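Local coordinates for putative secreted cellulose binding protein (Streptomyces coelicolor, PDB 4OY7) that cleaves glycosidic bonds of cellulose oxidatively with a copper-dependent mechanism, this chain being the lytic polysaccharide monooxygenase domain of a longer secreted protein, at residues G112-Y117 against Y156-A161. Numbering follows the deposited sequence.
Sequences GDFRVY and YYWDLA
Strands 112-117 and 156-161 belong to different sheets and face each other across the core, their axes 10.7 Å apart and 25° from parallel. Phe114 begins the contact. Its CG lies anti to the carbonyl carbon, which sends the ring across to the other strand. The CZ tip meets one face of the Tyr156 ring, 3.8 Å from CD2 of Tyr156, in an edge-to-face pair with planes at 58°. Over one face of Phe114 sits the benzo end of Trp158, with Trp158 CH2 3.6 Å from Phe114 CG. These two rings cross obliquely, at 35°. An alanine in place of Phe114 removes the ring between Tyr156 and Trp158 and would probably loosen the packing between the sheets. Val116 comes next, with CG2 4.0 Å from CZ2 of Trp158, tip to tip. Its CG1 touches CD2 of Leu160 more loosely, at 4.4 Å. The polar ends are satisfied by other parts of the chain: Tyr156 OH is hydrogen-bonded to the backbone N of copper ligand His110, and Trp158 NE1 to OE1 of Gln138. The aromatic cluster thus joins the two sheets of the beta-sandwich characteristic of AA10 monooxygenases, with the side chain of Tyr156 about 8 Å from the copper ion.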
loop_
_atom_site.group_PDB
_atom_site.type_symbol
_atom_site.label_atom_id
_atom_site.label_comp_id
_atom_site.label_asym_id
_atom_site.label_seq_id
_atom_site.Cartn_x
_atom_site.Cartn_y
_atom_site.Cartn_z
ATOM N N GLY A 112 -4.943 4.508 -15.902
ATOM C CA GLY A 112 -5.912 3.786 -15.071
ATOM C C GLY A 112 -6.398 4.566 -13.863
ATOM O O GLY A 112 -6.161 5.793 -13.754
ATOM N N ASP A 113 -7.107 3.843 -12.993
ATOM C CA ASP A 113 -7.750 4.370 -11.779
ATOM C C ASP A 113 -7.037 3.873 -10.549
ATOM O O ASP A 113 -6.623 2.690 -10.468
ATOM C CB ASP A 113 -9.194 3.861 -11.629
ATOM C CG ASP A 113 -10.146 4.410 -12.628
ATOM O OD1 ASP A 113 -9.824 5.375 -13.315
ATOM O OD2 ASP A 113 -11.263 3.842 -12.696
ATOM N N PHE A 114 -6.958 4.733 -9.542
ATOM C CA PHE A 114 -6.589 4.339 -8.211
ATOM C C PHE A 114 -7.838 4.271 -7.346
ATOM O O PHE A 114 -8.507 5.290 -7.100
ATOM C CB PHE A 114 -5.596 5.343 -7.652
ATOM C CG PHE A 114 -4.295 5.358 -8.382
ATOM C CD1 PHE A 114 -4.093 6.195 -9.468
ATOM C CD2 PHE A 114 -3.257 4.533 -7.980
ATOM C CE1 PHE A 114 -2.884 6.211 -10.159
ATOM C CE2 PHE A 114 -2.053 4.528 -8.669
ATOM C CZ PHE A 114 -1.854 5.367 -9.753
ATOM N N ARG A 115 -8.154 3.063 -6.895
ATOM C CA ARG A 115 -9.325 2.831 -6.028
ATOM C C ARG A 115 -8.807 2.836 -4.626
ATOM O O ARG A 115 -8.012 1.944 -4.267
ATOM C CB ARG A 115 -9.963 1.491 -6.351
ATOM C CG ARG A 115 -10.575 1.439 -7.731
ATOM C CD ARG A 115 -11.037 0.070 -8.115
ATOM N NE ARG A 115 -11.498 -0.015 -9.498
ATOM C CZ ARG A 115 -11.877 -1.141 -10.077
ATOM N NH1 ARG A 115 -11.902 -2.294 -9.381
ATOM N NH2 ARG A 115 -12.290 -1.110 -11.346
ATOM N N VAL A 116 -9.288 3.792 -3.839
ATOM C CA VAL A 116 -8.767 4.043 -2.498
ATOM C C VAL A 116 -9.818 3.664 -1.447
ATOM O O VAL A 116 -10.942 4.170 -1.468
ATOM C CB VAL A 116 -8.352 5.518 -2.339
ATOM C CG1 VAL A 116 -7.831 5.779 -0.923
ATOM C CG2 VAL A 116 -7.327 5.949 -3.415
ATOM N N TYR A 117 -9.419 2.801 -0.516
ATOM C CA TYR A 117 -10.295 2.251 0.537
ATOM C C TYR A 117 -9.766 2.469 1.945
ATOM O O TYR A 117 -8.558 2.458 2.175
ATOM C CB TYR A 117 -10.506 0.742 0.360
ATOM C CG TYR A 117 -10.950 0.244 -1.000
ATOM C CD1 TYR A 117 -10.065 0.171 -2.067
ATOM C CD2 TYR A 117 -12.223 -0.230 -1.185
ATOM C CE1 TYR A 117 -10.471 -0.336 -3.304
ATOM C CE2 TYR A 117 -12.651 -0.737 -2.404
ATOM C CZ TYR A 117 -11.759 -0.809 -3.464
ATOM O OH TYR A 117 -12.233 -1.305 -4.681
ATOM N N TYR A 156 2.791 9.654 -8.878
ATOM C CA TYR A 156 1.464 10.240 -9.057
ATOM C C TYR A 156 1.104 10.994 -7.781
ATOM O O TYR A 156 1.614 10.697 -6.713
ATOM C CB TYR A 156 0.440 9.138 -9.310
ATOM C CG TYR A 156 0.658 8.346 -10.584
ATOM C CD1 TYR A 156 0.119 8.767 -11.803
ATOM C CD2 TYR A 156 1.382 7.158 -10.570
ATOM C CE1 TYR A 156 0.309 8.023 -12.953
ATOM C CE2 TYR A 156 1.574 6.411 -11.722
ATOM C CZ TYR A 156 1.019 6.839 -12.901
ATOM O OH TYR A 156 1.234 6.096 -14.028
ATOM N N TYR A 157 0.254 11.998 -7.896
ATOM C CA TYR A 157 -0.121 12.822 -6.782
ATOM C C TYR A 157 -1.583 13.253 -6.954
ATOM O O TYR A 157 -2.051 13.571 -8.068
ATOM C CB TYR A 157 0.809 14.057 -6.592
ATOM C CG TYR A 157 0.785 15.104 -7.669
ATOM C CD1 TYR A 157 -0.125 16.145 -7.629
ATOM C CD2 TYR A 157 1.696 15.088 -8.712
ATOM C CE1 TYR A 157 -0.136 17.131 -8.595
ATOM C CE2 TYR A 157 1.693 16.080 -9.682
ATOM C CZ TYR A 157 0.772 17.094 -9.621
ATOM O OH TYR A 157 0.742 18.067 -10.599
ATOM N N TRP A 158 -2.268 13.272 -5.818
ATOM C CA TRP A 158 -3.647 13.750 -5.686
ATOM C C TRP A 158 -3.970 14.061 -4.234
ATOM O O TRP A 158 -3.195 13.738 -3.344
ATOM C CB TRP A 158 -4.644 12.745 -6.239
ATOM C CG TRP A 158 -4.785 11.432 -5.512
ATOM C CD1 TRP A 158 -5.647 11.160 -4.479
ATOM C CD2 TRP A 158 -4.082 10.202 -5.777
ATOM N NE1 TRP A 158 -5.532 9.839 -4.096
ATOM C CE2 TRP A 158 -4.588 9.229 -4.878
ATOM C CE3 TRP A 158 -3.099 9.823 -6.721
ATOM C CZ2 TRP A 158 -4.141 7.917 -4.871
ATOM C CZ3 TRP A 158 -2.646 8.507 -6.721
ATOM C CH2 TRP A 158 -3.178 7.562 -5.801
ATOM N N ASP A 159 -5.101 14.719 -3.999
ATOM C CA ASP A 159 -5.522 15.045 -2.640
ATOM C C ASP A 159 -6.566 14.036 -2.161
ATOM O O ASP A 159 -7.398 13.601 -2.958
ATOM C CB ASP A 159 -6.160 16.433 -2.587
ATOM C CG ASP A 159 -5.194 17.551 -2.915
ATOM O OD1 ASP A 159 -4.035 17.495 -2.449
ATOM O OD2 ASP A 159 -5.631 18.522 -3.587
ATOM N N LEU A 160 -6.526 13.701 -0.866
ATOM C CA LEU A 160 -7.548 12.886 -0.201
ATOM C C LEU A 160 -8.108 13.583 1.049
ATOM O O LEU A 160 -7.345 13.877 1.975
ATOM C CB LEU A 160 -6.951 11.531 0.200
ATOM C CG LEU A 160 -7.798 10.602 1.089
ATOM C CD1 LEU A 160 -9.147 10.279 0.435
ATOM C CD2 LEU A 160 -6.969 9.364 1.459
ATOM N N ALA A 161 -9.427 13.804 1.080
ATOM C CA ALA A 161 -10.114 14.386 2.238
ATOM C C ALA A 161 -10.443 13.260 3.192
ATOM O O ALA A 161 -11.278 12.413 2.877
ATOM C CB ALA A 161 -11.388 15.104 1.799
#